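Local coordinates for RidA family protein (Mycobacterium tuberculosis, PDB 3I7T), which is of unknown function but belongs to the YjgF/YER057c/UK114 (RidA) family and assembles as a homotrimer, at the interface of chains A and B. Numbering follows the deposited sequence. Chains: chain A/B, Putative uncharacterized protein.

Contact 1: the interface of chains A and B. Residues chain A 86, 94-97; chain B 17-20.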
ATOM      1  N   HIS A  86       4.282  17.985  -2.107  1.00  5.80           N
ATOM      2  CA  HIS A  86       4.666  16.983  -1.118  1.00  6.14           C
ATOM      3  C   HIS A  86       5.927  17.472  -0.404  1.00  7.05           C
ATOM      4  O   HIS A  86       6.079  17.313   0.820  1.00  6.74           O
ATOM      5  CB  HIS A  86       4.917  15.631  -1.828  1.00  5.85           C
ATOM      6  CG  HIS A  86       5.149  14.476  -0.896  1.00  4.93           C
ATOM      7  ND1 HIS A  86       6.389  14.186  -0.361  1.00  4.57           N
ATOM      8  CD2 HIS A  86       4.305  13.528  -0.421  1.00  3.89           C
ATOM      9  CE1 HIS A  86       6.298  13.116   0.409  1.00  5.08           C
ATOM     10  NE2 HIS A  86       5.039  12.703   0.399  1.00  5.86           N
ATOM     11  N   ARG A  94      10.257  14.075   5.668  1.00  5.65           N
ATOM     12  CA  ARG A  94      10.761  13.118   4.716  1.00  5.09           C
ATOM     13  C   ARG A  94      10.324  11.677   5.006  1.00  5.29           C
ATOM     14  O   ARG A  94      11.149  10.837   5.239  1.00  5.45           O
ATOM     15  CB  ARG A  94      12.257  13.183   4.663  1.00  5.19           C
ATOM     16  CG  ARG A  94      12.731  14.099   3.746  1.00  5.81           C
ATOM     17  CD  ARG A  94      13.927  14.691   4.223  1.00  4.62           C
ATOM     18  N   PRO A  95       9.040  11.421   4.986  1.00  4.95           N
ATOM     19  CA  PRO A  95       8.588  10.052   5.067  1.00  4.78           C
ATOM     20  C   PRO A  95       9.045   9.353   3.788  1.00  4.71           C
ATOM     21  O   PRO A  95       9.500  10.023   2.859  1.00  4.83           O
ATOM     22  CB  PRO A  95       7.066  10.210   5.062  1.00  4.66           C
ATOM     23  CG  PRO A  95       6.836  11.400   4.158  1.00  4.78           C
ATOM     24  CD  PRO A  95       7.998  12.329   4.467  1.00  5.52           C
ATOM     25  N   VAL A  96       8.958   8.029   3.726  1.00  4.88           N
ATOM     26  CA  VAL A  96       9.149   7.347   2.435  1.00  5.06           C
ATOM     27  C   VAL A  96       7.899   7.571   1.584  1.00  5.10           C
ATOM     28  O   VAL A  96       6.823   7.831   2.126  1.00  5.62           O
ATOM     29  CB  VAL A  96       9.409   5.844   2.622  1.00  5.28           C
ATOM     30  CG1 VAL A  96      10.500   5.628   3.700  1.00  2.93           C
ATOM     31  CG2 VAL A  96       8.093   5.114   2.985  1.00  5.19           C
ATOM     32  N   THR A  97       8.024   7.538   0.256  1.00  5.65           N
ATOM     33  CA  THR A  97       6.827   7.528  -0.587  1.00  6.34           C
ATOM     34  C   THR A  97       6.958   6.592  -1.753  1.00  5.96           C
ATOM     35  O   THR A  97       8.023   6.031  -2.012  1.00  5.48           O
ATOM     36  CB  THR A  97       6.544   8.836  -1.366  1.00  7.18           C
ATOM     37  OG1 THR A  97       7.509   9.853  -1.098  1.00 11.76           O
ATOM     38  CG2 THR A  97       5.135   9.311  -1.178  1.00  4.86           C
TER
ATOM     39  N   VAL B  17      11.011  15.651  -4.325  1.00 11.41           N
ATOM     40  CA  VAL B  17       9.739  15.205  -3.746  1.00 10.80           C
ATOM     41  C   VAL B  17       9.696  15.258  -2.205  1.00 10.04           C
ATOM     42  O   VAL B  17       8.618  15.315  -1.611  1.00  9.90           O
ATOM     43  CB  VAL B  17       9.372  13.786  -4.257  1.00 10.83           C
ATOM     44  CG1 VAL B  17       8.068  13.306  -3.645  1.00 10.32           C
ATOM     45  CG2 VAL B  17       9.290  13.795  -5.780  1.00 10.79           C
ATOM     46  N   GLY B  18      10.865  15.258  -1.571  1.00  9.51           N
ATOM     47  CA  GLY B  18      10.967  15.335  -0.110  1.00  8.91           C
ATOM     48  C   GLY B  18      10.536  14.035   0.549  1.00  8.42           C
ATOM     49  O   GLY B  18       9.473  13.975   1.186  1.00  9.04           O
ATOM     50  N   TYR B  19      11.339  12.990   0.368  1.00  7.43           N
ATOM     51  CA  TYR B  19      11.036  11.661   0.917  1.00  7.38           C
ATOM     52  C   TYR B  19      12.350  10.913   1.202  1.00  6.91           C
ATOM     53  O   TYR B  19      13.408  11.289   0.687  1.00  6.60           O
ATOM     54  CB  TYR B  19      10.130  10.854  -0.035  1.00  7.25           C
ATOM     55  CG  TYR B  19      10.844  10.176  -1.210  1.00  9.14           C
ATOM     56  CD1 TYR B  19      11.314   8.866  -1.099  1.00 11.14           C
ATOM     57  CD2 TYR B  19      11.027  10.840  -2.432  1.00 10.53           C
ATOM     58  CE1 TYR B  19      11.967   8.234  -2.160  1.00 14.23           C
ATOM     59  CE2 TYR B  19      11.670  10.221  -3.503  1.00 13.26           C
ATOM     60  CZ  TYR B  19      12.142   8.913  -3.363  1.00 16.03           C
ATOM     61  OH  TYR B  19      12.787   8.280  -4.422  1.00 17.78           O
ATOM     62  N   SER B  20      12.274   9.864   2.022  1.00  6.35           N
ATOM     63  CA  SER B  20      13.433   9.057   2.380  1.00  5.79           C
ATOM     64  C   SER B  20      13.360   7.690   1.727  1.00  5.99           C
ATOM     65  O   SER B  20      12.285   7.194   1.415  1.00  5.66           O
ATOM     66  CB  SER B  20      13.503   8.859   3.896  1.00  5.42           C
ATOM     67  OG  SER B  20      13.726  10.072   4.573  1.00  5.96           O
TER

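Contact 2: the interface of chains A and B. Residues chain A 68, 70, 97-98; chain B 31-33, 70, 72, 115-117.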
ATOM      1  N   ARG A  68       5.214   7.131   6.144  1.00  5.01           N
ATOM      2  CA  ARG A  68       4.988   6.740   4.752  1.00  5.44           C
ATOM      3  C   ARG A  68       3.820   7.476   4.106  1.00  5.74           C
ATOM      4  O   ARG A  68       2.749   7.622   4.709  1.00  5.58           O
ATOM      5  CB  ARG A  68       4.755   5.222   4.620  1.00  5.89           C
ATOM      6  CG  ARG A  68       4.429   4.820   3.159  1.00  6.69           C
ATOM      7  CD  ARG A  68       3.941   3.368   2.967  1.00  6.72           C
ATOM      8  NE  ARG A  68       4.866   2.324   3.419  1.00  7.08           N
ATOM      9  CZ  ARG A  68       5.862   1.818   2.687  1.00  9.07           C
ATOM     10  NH1 ARG A  68       6.127   2.287   1.467  1.00 10.38           N
ATOM     11  NH2 ARG A  68       6.625   0.852   3.183  1.00  9.57           N
ATOM     12  N   ARG A  70       1.768   7.396   0.095  1.00  6.32           N
ATOM     13  CA  ARG A  70       1.675   6.663  -1.160  1.00  6.73           C
ATOM     14  C   ARG A  70       0.771   7.494  -2.021  1.00  5.96           C
ATOM     15  O   ARG A  70      -0.310   7.891  -1.570  1.00  5.45           O
ATOM     16  CB  ARG A  70       1.085   5.270  -0.942  1.00  6.75           C
ATOM     17  CG  ARG A  70       0.983   4.428  -2.213  1.00  8.84           C
ATOM     18  CD  ARG A  70       0.566   2.971  -1.903  1.00 10.37           C
ATOM     19  NE  ARG A  70       1.633   2.246  -1.210  1.00 11.25           N
ATOM     20  CZ  ARG A  70       1.626   1.945   0.087  1.00 10.60           C
ATOM     21  NH1 ARG A  70       2.649   1.295   0.611  1.00 12.06           N
ATOM     22  NH2 ARG A  70       0.601   2.275   0.856  1.00 12.59           N
ATOM     23  N   THR A  97       8.024   7.538   0.256  1.00  5.65           N
ATOM     24  CA  THR A  97       6.827   7.528  -0.587  1.00  6.34           C
ATOM     25  C   THR A  97       6.958   6.592  -1.753  1.00  5.96           C
ATOM     26  O   THR A  97       8.023   6.031  -2.012  1.00  5.48           O
ATOM     27  CB  THR A  97       6.544   8.836  -1.366  1.00  7.18           C
ATOM     28  OG1 THR A  97       7.509   9.853  -1.098  1.00 11.76           O
ATOM     29  CG2 THR A  97       5.135   9.311  -1.178  1.00  4.86           C
ATOM     30  N   SER A  98       5.853   6.498  -2.480  1.00  5.75           N
ATOM     31  CA  SER A  98       5.813   5.901  -3.807  1.00  6.47           C
ATOM     32  C   SER A  98       4.863   6.734  -4.616  1.00  6.25           C
ATOM     33  O   SER A  98       3.969   7.341  -4.054  1.00  6.26           O
ATOM     34  CB  SER A  98       5.310   4.462  -3.741  1.00  6.31           C
ATOM     35  OG  SER A  98       6.052   3.763  -2.760  1.00  9.11           O
TER
ATOM     36  N   VAL B  31      10.153   1.083   3.684  1.00  4.31           N
ATOM     37  CA  VAL B  31      10.996   1.366   2.546  1.00  4.97           C
ATOM     38  C   VAL B  31      10.145   1.942   1.404  1.00  5.11           C
ATOM     39  O   VAL B  31       9.038   1.448   1.104  1.00  4.78           O
ATOM     40  CB  VAL B  31      11.772   0.091   2.116  1.00  5.45           C
ATOM     41  CG1 VAL B  31      12.796   0.389   0.996  1.00  4.94           C
ATOM     42  CG2 VAL B  31      12.495  -0.506   3.327  1.00  5.62           C
ATOM     43  N   ALA B  32      10.668   3.002   0.788  1.00  4.96           N
ATOM     44  CA  ALA B  32      10.033   3.664  -0.351  1.00  5.31           C
ATOM     45  C   ALA B  32       9.822   2.711  -1.526  1.00  5.81           C
ATOM     46  O   ALA B  32      10.509   1.695  -1.638  1.00  5.77           O
ATOM     47  CB  ALA B  32      10.911   4.855  -0.815  1.00  4.69           C
ATOM     48  N   GLY B  33       8.882   3.055  -2.405  1.00  5.83           N
ATOM     49  CA  GLY B  33       8.791   2.378  -3.703  1.00  5.90           C
ATOM     50  C   GLY B  33      10.170   2.432  -4.332  1.00  6.55           C
ATOM     51  O   GLY B  33      10.795   3.501  -4.408  1.00  6.28           O
ATOM     52  N   ARG B  70       5.269  -5.141  -1.912  1.00  6.32           N
ATOM     53  CA  ARG B  70       4.186  -4.799  -2.826  1.00  6.73           C
ATOM     54  C   ARG B  70       4.869  -4.486  -4.124  1.00  5.96           C
ATOM     55  O   ARG B  70       5.828  -3.705  -4.140  1.00  5.45           O
ATOM     56  CB  ARG B  70       3.401  -3.590  -2.321  1.00  6.75           C
ATOM     57  CG  ARG B  70       2.229  -3.188  -3.216  1.00  8.84           C
ATOM     58  CD  ARG B  70       1.357  -2.090  -2.561  1.00 10.37           C
ATOM     59  NE  ARG B  70       0.622  -2.610  -1.405  1.00 11.25           N
ATOM     60  CZ  ARG B  70       0.929  -2.357  -0.135  1.00 10.60           C
ATOM     61  NH1 ARG B  70       0.202  -2.888   0.830  1.00 12.06           N
ATOM     62  NH2 ARG B  70       1.945  -1.566   0.174  1.00 12.59           N
ATOM     63  N   TYR B  72       4.555  -3.367  -8.153  1.00  5.94           N
ATOM     64  CA  TYR B  72       3.887  -2.785  -9.307  1.00  6.22           C
ATOM     65  C   TYR B  72       4.655  -3.133 -10.566  1.00  6.11           C
ATOM     66  O   TYR B  72       5.853  -2.872 -10.654  1.00  5.66           O
ATOM     67  CB  TYR B  72       3.835  -1.260  -9.184  1.00  6.80           C
ATOM     68  CG  TYR B  72       3.308  -0.768  -7.860  1.00  8.70           C
ATOM     69  CD1 TYR B  72       1.946  -0.710  -7.621  1.00 11.06           C
ATOM     70  CD2 TYR B  72       4.170  -0.364  -6.848  1.00 12.42           C
ATOM     71  CE1 TYR B  72       1.440  -0.266  -6.406  1.00 12.15           C
ATOM     72  CE2 TYR B  72       3.676   0.086  -5.625  1.00 14.23           C
ATOM     73  CZ  TYR B  72       2.305   0.129  -5.414  1.00 14.24           C
ATOM     74  OH  TYR B  72       1.792   0.572  -4.204  1.00 15.38           O
ATOM     75  N   GLU B 115       7.832  -1.938  -3.046  1.00  7.47           N
ATOM     76  CA  GLU B 115       7.861  -1.411  -1.689  1.00  7.99           C
ATOM     77  C   GLU B 115       8.117  -2.527  -0.690  1.00  7.30           C
ATOM     78  O   GLU B 115       7.876  -3.704  -0.978  1.00  8.13           O
ATOM     79  CB  GLU B 115       6.503  -0.796  -1.353  1.00  8.20           C
ATOM     80  CG  GLU B 115       6.117   0.354  -2.230  1.00 10.14           C
ATOM     81  CD  GLU B 115       4.691   0.801  -1.942  1.00 14.43           C
ATOM     82  OE1 GLU B 115       3.989   0.088  -1.198  1.00 16.68           O
ATOM     83  OE2 GLU B 115       4.275   1.862  -2.437  1.00 14.96           O
ATOM     84  N   ALA B 116       8.541  -2.167   0.513  1.00  6.94           N
ATOM     85  CA  ALA B 116       8.677  -3.165   1.554  1.00  6.57           C
ATOM     86  C   ALA B 116       8.374  -2.576   2.936  1.00  6.45           C
ATOM     87  O   ALA B 116       8.661  -1.398   3.199  1.00  5.31           O
ATOM     88  CB  ALA B 116      10.071  -3.774   1.526  1.00  6.40           C
ATOM     89  N   ASP B 117       7.772  -3.403   3.799  1.00  6.06           N
ATOM     90  CA  ASP B 117       7.627  -3.089   5.213  1.00  6.41           C
ATOM     91  C   ASP B 117       8.356  -4.158   5.986  1.00  6.21           C
ATOM     92  O   ASP B 117       8.282  -5.346   5.649  1.00  5.65           O
ATOM     93  CB  ASP B 117       6.157  -3.075   5.640  1.00  6.81           C
ATOM     94  CG  ASP B 117       5.368  -2.001   4.935  1.00 10.12           C
ATOM     95  OD1 ASP B 117       5.723  -0.819   5.084  1.00 14.06           O
ATOM     96  OD2 ASP B 117       4.397  -2.340   4.227  1.00 15.15           O
TER
HETATM   97  O   HOH W   1       9.609   5.897  -4.416  1.00  9.78           O
HETATM   98  O   HOH W   2       3.683   1.199   5.527  1.00 17.81           O
HETATM   99  O   HOH W   3       2.785  -0.797   2.915  1.00 18.37           O

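Contact 3: the interface of chains A and B. Residues chain A 64, 66, 92-95; chain B 4, 6, 20, 23.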
ATOM      1  N   ALA A  64       4.499  15.522  11.169  1.00  4.10           N
ATOM      2  CA  ALA A  64       5.820  15.080  11.649  1.00  3.74           C
ATOM      3  C   ALA A  64       5.831  13.616  12.108  1.00  3.69           C
ATOM      4  O   ALA A  64       6.898  13.039  12.347  1.00  3.50           O
ATOM      5  CB  ALA A  64       6.292  15.982  12.772  1.00  3.48           C
ATOM      6  N   VAL A  66       4.247  11.206  10.294  1.00  4.31           N
ATOM      7  CA  VAL A  66       4.064  10.420   9.074  1.00  3.88           C
ATOM      8  C   VAL A  66       5.377   9.724   8.641  1.00  3.85           C
ATOM      9  O   VAL A  66       6.420  10.374   8.501  1.00  3.59           O
ATOM     10  CB  VAL A  66       3.502  11.319   7.944  1.00  3.54           C
ATOM     11  CG1 VAL A  66       3.554  10.596   6.586  1.00  3.81           C
ATOM     12  CG2 VAL A  66       2.089  11.785   8.304  1.00  4.37           C
ATOM     13  N   LYS A  92      11.334  18.561   5.556  1.00 11.62           N
ATOM     14  CA  LYS A  92      12.115  18.231   6.757  1.00 11.16           C
ATOM     15  C   LYS A  92      11.808  16.813   7.236  1.00 10.07           C
ATOM     16  O   LYS A  92      12.711  16.039   7.564  1.00 10.38           O
ATOM     17  CB  LYS A  92      11.807  19.215   7.882  1.00 11.60           C
ATOM     18  CG  LYS A  92      11.679  20.660   7.429  1.00 14.26           C
ATOM     19  CD  LYS A  92      10.826  21.499   8.397  1.00 16.40           C
ATOM     20  CE  LYS A  92       9.336  21.110   8.348  1.00 17.48           C
ATOM     21  NZ  LYS A  92       9.013  19.908   9.161  1.00 17.31           N
ATOM     22  N   ILE A  93      10.525  16.482   7.259  1.00  8.02           N
ATOM     23  CA  ILE A  93      10.040  15.210   7.783  1.00  6.86           C
ATOM     24  C   ILE A  93      10.502  14.003   6.951  1.00  6.21           C
ATOM     25  O   ILE A  93      11.063  13.027   7.488  1.00  6.56           O
ATOM     26  CB  ILE A  93       8.507  15.255   7.896  1.00  6.45           C
ATOM     27  CG1 ILE A  93       8.099  16.413   8.830  1.00  6.48           C
ATOM     28  CG2 ILE A  93       7.968  13.905   8.350  1.00  6.08           C
ATOM     29  CD1 ILE A  93       6.736  17.083   8.491  1.00  4.79           C
ATOM     30  N   ARG A  94      10.257  14.075   5.668  1.00  5.65           N
ATOM     31  CA  ARG A  94      10.761  13.118   4.716  1.00  5.09           C
ATOM     32  C   ARG A  94      10.324  11.677   5.006  1.00  5.29           C
ATOM     33  O   ARG A  94      11.149  10.837   5.239  1.00  5.45           O
ATOM     34  CB  ARG A  94      12.257  13.183   4.663  1.00  5.19           C
ATOM     35  CG  ARG A  94      12.731  14.099   3.746  1.00  5.81           C
ATOM     36  CD  ARG A  94      13.927  14.691   4.223  1.00  4.62           C
ATOM     37  N   PRO A  95       9.040  11.421   4.986  1.00  4.95           N
ATOM     38  CA  PRO A  95       8.588  10.052   5.067  1.00  4.78           C
ATOM     39  C   PRO A  95       9.045   9.353   3.788  1.00  4.71           C
ATOM     40  O   PRO A  95       9.500  10.023   2.859  1.00  4.83           O
ATOM     41  CB  PRO A  95       7.066  10.210   5.062  1.00  4.66           C
ATOM     42  CG  PRO A  95       6.836  11.400   4.158  1.00  4.78           C
ATOM     43  CD  PRO A  95       7.998  12.329   4.467  1.00  5.52           C
TER
ATOM     44  N   ARG B   4      13.598   8.482  15.728  1.00 12.38           N
ATOM     45  CA  ARG B   4      13.429   8.253  14.297  1.00 11.32           C
ATOM     46  C   ARG B   4      14.736   8.365  13.506  1.00 10.83           C
ATOM     47  O   ARG B   4      15.493   9.313  13.676  1.00  9.81           O
ATOM     48  CB  ARG B   4      12.389   9.236  13.745  1.00 11.41           C
ATOM     49  CG  ARG B   4      12.076   9.124  12.236  1.00 10.30           C
ATOM     50  CD  ARG B   4      10.904  10.053  11.887  1.00  8.16           C
ATOM     51  NE  ARG B   4      10.689  10.198  10.451  1.00  8.27           N
ATOM     52  CZ  ARG B   4       9.494  10.388   9.900  1.00  9.03           C
ATOM     53  NH1 ARG B   4       9.378  10.504   8.581  1.00  9.00           N
ATOM     54  NH2 ARG B   4       8.413  10.462  10.676  1.00 10.14           N
ATOM     55  N   MET B   6      16.431   7.940   9.426  1.00  9.90           N
ATOM     56  CA  MET B   6      16.071   7.964   8.023  1.00  9.61           C
ATOM     57  C   MET B   6      17.269   7.726   7.130  1.00  9.64           C
ATOM     58  O   MET B   6      18.401   8.119   7.449  1.00  9.13           O
ATOM     59  CB  MET B   6      15.428   9.301   7.683  1.00  9.95           C
ATOM     60  CG  MET B   6      14.295   9.642   8.614  1.00 11.28           C
ATOM     61  SD  MET B   6      13.414  11.151   8.190  1.00 15.95           S
ATOM     62  CE  MET B   6      14.736  12.357   8.113  1.00 13.36           C
ATOM     63  N   SER B  20      12.274   9.864   2.022  1.00  6.35           N
ATOM     64  CA  SER B  20      13.433   9.057   2.380  1.00  5.79           C
ATOM     65  C   SER B  20      13.360   7.690   1.727  1.00  5.99           C
ATOM     66  O   SER B  20      12.285   7.194   1.415  1.00  5.66           O
ATOM     67  CB  SER B  20      13.503   8.859   3.896  1.00  5.42           C
ATOM     68  OG  SER B  20      13.726  10.072   4.573  1.00  5.96           O
ATOM     69  N   VAL B  23      12.645   4.656   6.534  1.00  5.29           N
ATOM     70  CA  VAL B  23      12.496   5.276   7.842  1.00  5.47           C
ATOM     71  C   VAL B  23      12.270   4.181   8.866  1.00  5.78           C
ATOM     72  O   VAL B  23      11.526   3.236   8.601  1.00  5.71           O
ATOM     73  CB  VAL B  23      11.321   6.288   7.852  1.00  5.70           C
ATOM     74  CG1 VAL B  23      11.134   6.904   9.254  1.00  4.85           C
ATOM     75  CG2 VAL B  23      11.589   7.374   6.838  1.00  5.22           C
TER

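Contact 1: the interface of chains A and B
The imidazole ring of A:His86 meets the chain B backbone with its rim: the carbonyl oxygen of B:Gly18 lies in the ring plane at the CE1 edge, and that of B:Val17 sits 16° out of the plane, beside ND1. ND1 donates to B:Val17 O at 2.8 Å, and histidine suits the place because a ring nitrogen can reach a backbone carbonyl; CG1 of B:Val17 stands to one side of the ring plane near the ND1 rim, 3.8 Å from that atom. The ring is carried there by a side chain with CG anti to the backbone N (chi1 -173°). The side chains of B:Tyr19 and A:Thr97 cross at about a right angle; ring atom CD1 of the tyrosine lies 3.8 Å from the backbone N of A:Thr97. The short approach of A:Thr97 OG1 to the tyrosine CB is doubtful, since this side chain is modelled almost eclipsed. B:Ser20 uses both its groups: OG donates to A:Arg94 O at 2.8 Å, and the amide N to A:Pro95 O at 2.9 Å. A small hydroxyl next to its own amide can serve two successive carbonyls. The patch belongs to the trimer's subunit interface, where this family typically forms its clefts. A:His86 projects from helix 79-90, A:Arg94 to A:Thr97 form the loop before strand 99-101, and the chain B segment leaves helix 12-17 towards strand 22-25.

Contact 2: the interface of chains A and B
A:Arg68, A:Arg70 and B:Glu115 hide the most surface in this charged cluster between neighbouring subunits, which probably holds the trimer together. A:Arg70 grips B:Glu115 side-on: NE meets OE2 in the guanidinium plane, on the syn lone pair, at 2.9 Å, and NH1 reaches OE1 from above the carboxylate plane at 2.6 Å. The bend at its third torsion (chi3 -69°) turns this NE edge to the acid. Arginine suits the place because its paired N-H groups match two carboxylate oxygens. The glutamate is gripped further by A:Ser98 OG, 2.6 Å from OE2 on the anti side, and by B:Arg70 NH2, which meets OE1 nearly along its C-O axis. The carboxylate may offset the repulsion of the two arginines; A:Arg70 NH1 and B:Arg70 NH2 are 3.0 Å apart with no hydrogen bond between them. A:Arg68 works differently: NH2 forms a salt bridge with B:Asp117 OD1 at 2.7 Å, the two planes nearly perpendicular (89°), while NH1 donates to B:Val31 O at 3.1 Å. Water 2 links its NE to the same aspartate oxygen. Both chain A arginines project from strand 66-73, A:Arg68 reaching chain B strands 28-35 and 112-119, A:Arg70 strands 66-73 and 112-119.

Contact 3: the interface of chains A and B
A:Val66 O, a backbone carbonyl oxygen, is held by NH1 and NH2 of B:Arg4, each 3.0 Å away. The grip is end-on, with the oxygen lying in the guanidinium plane, but the two bonds differ at the acceptor: NH1 comes in the carbonyl plane, NH2 from well above it (59°). Arginine suits this task because its forked end can offer two N-H groups to one oxygen, and its long chain can span the distance, extended from CG to NE with CG anti to the backbone N (chi1 -179°). CG2 of A:Ile93 lies 3.7 Å from NH1 of B:Arg4, at the side of the guanidinium. B:Met6 brings its sulfur towards the same turn of chain A, SD standing 3.1 Å from A:Ile93 O; its chain bends at the last torsion (chi3 -54°), and the flexible thioether can fit against an uneven backbone surface. A weak hydrogen bond from B:Arg4 NE to this sulfur links the two chain B side chains loosely. This patch thus adds a further part of the trimer's subunit interface. B:Arg4 and B:Met6 belong to the N-terminal strand 4-7, which reaches the start of chain A strand 66-73 and the loop following helix 79-90.

The three contacts form one continuous band along the interface between neighbouring subunits of the homotrimer. Contact 1 and contact 3 lie closest, their C-alpha centres about 7 Å apart, and share A:Arg94, A:Pro95 and B:Ser20; contact 1 and contact 2 are about 11 Å apart and meet at A:Thr97, while contact 2 and contact 3 are about 13 Å apart. The loop after helix 79-90 thus runs through all three, and strand 66-73 of chain A serves both contact 2 and contact 3. The same strand also contributes to the chain B side of contact 2, so in each copy it faces both neighbours, in keeping with a closed ring of three.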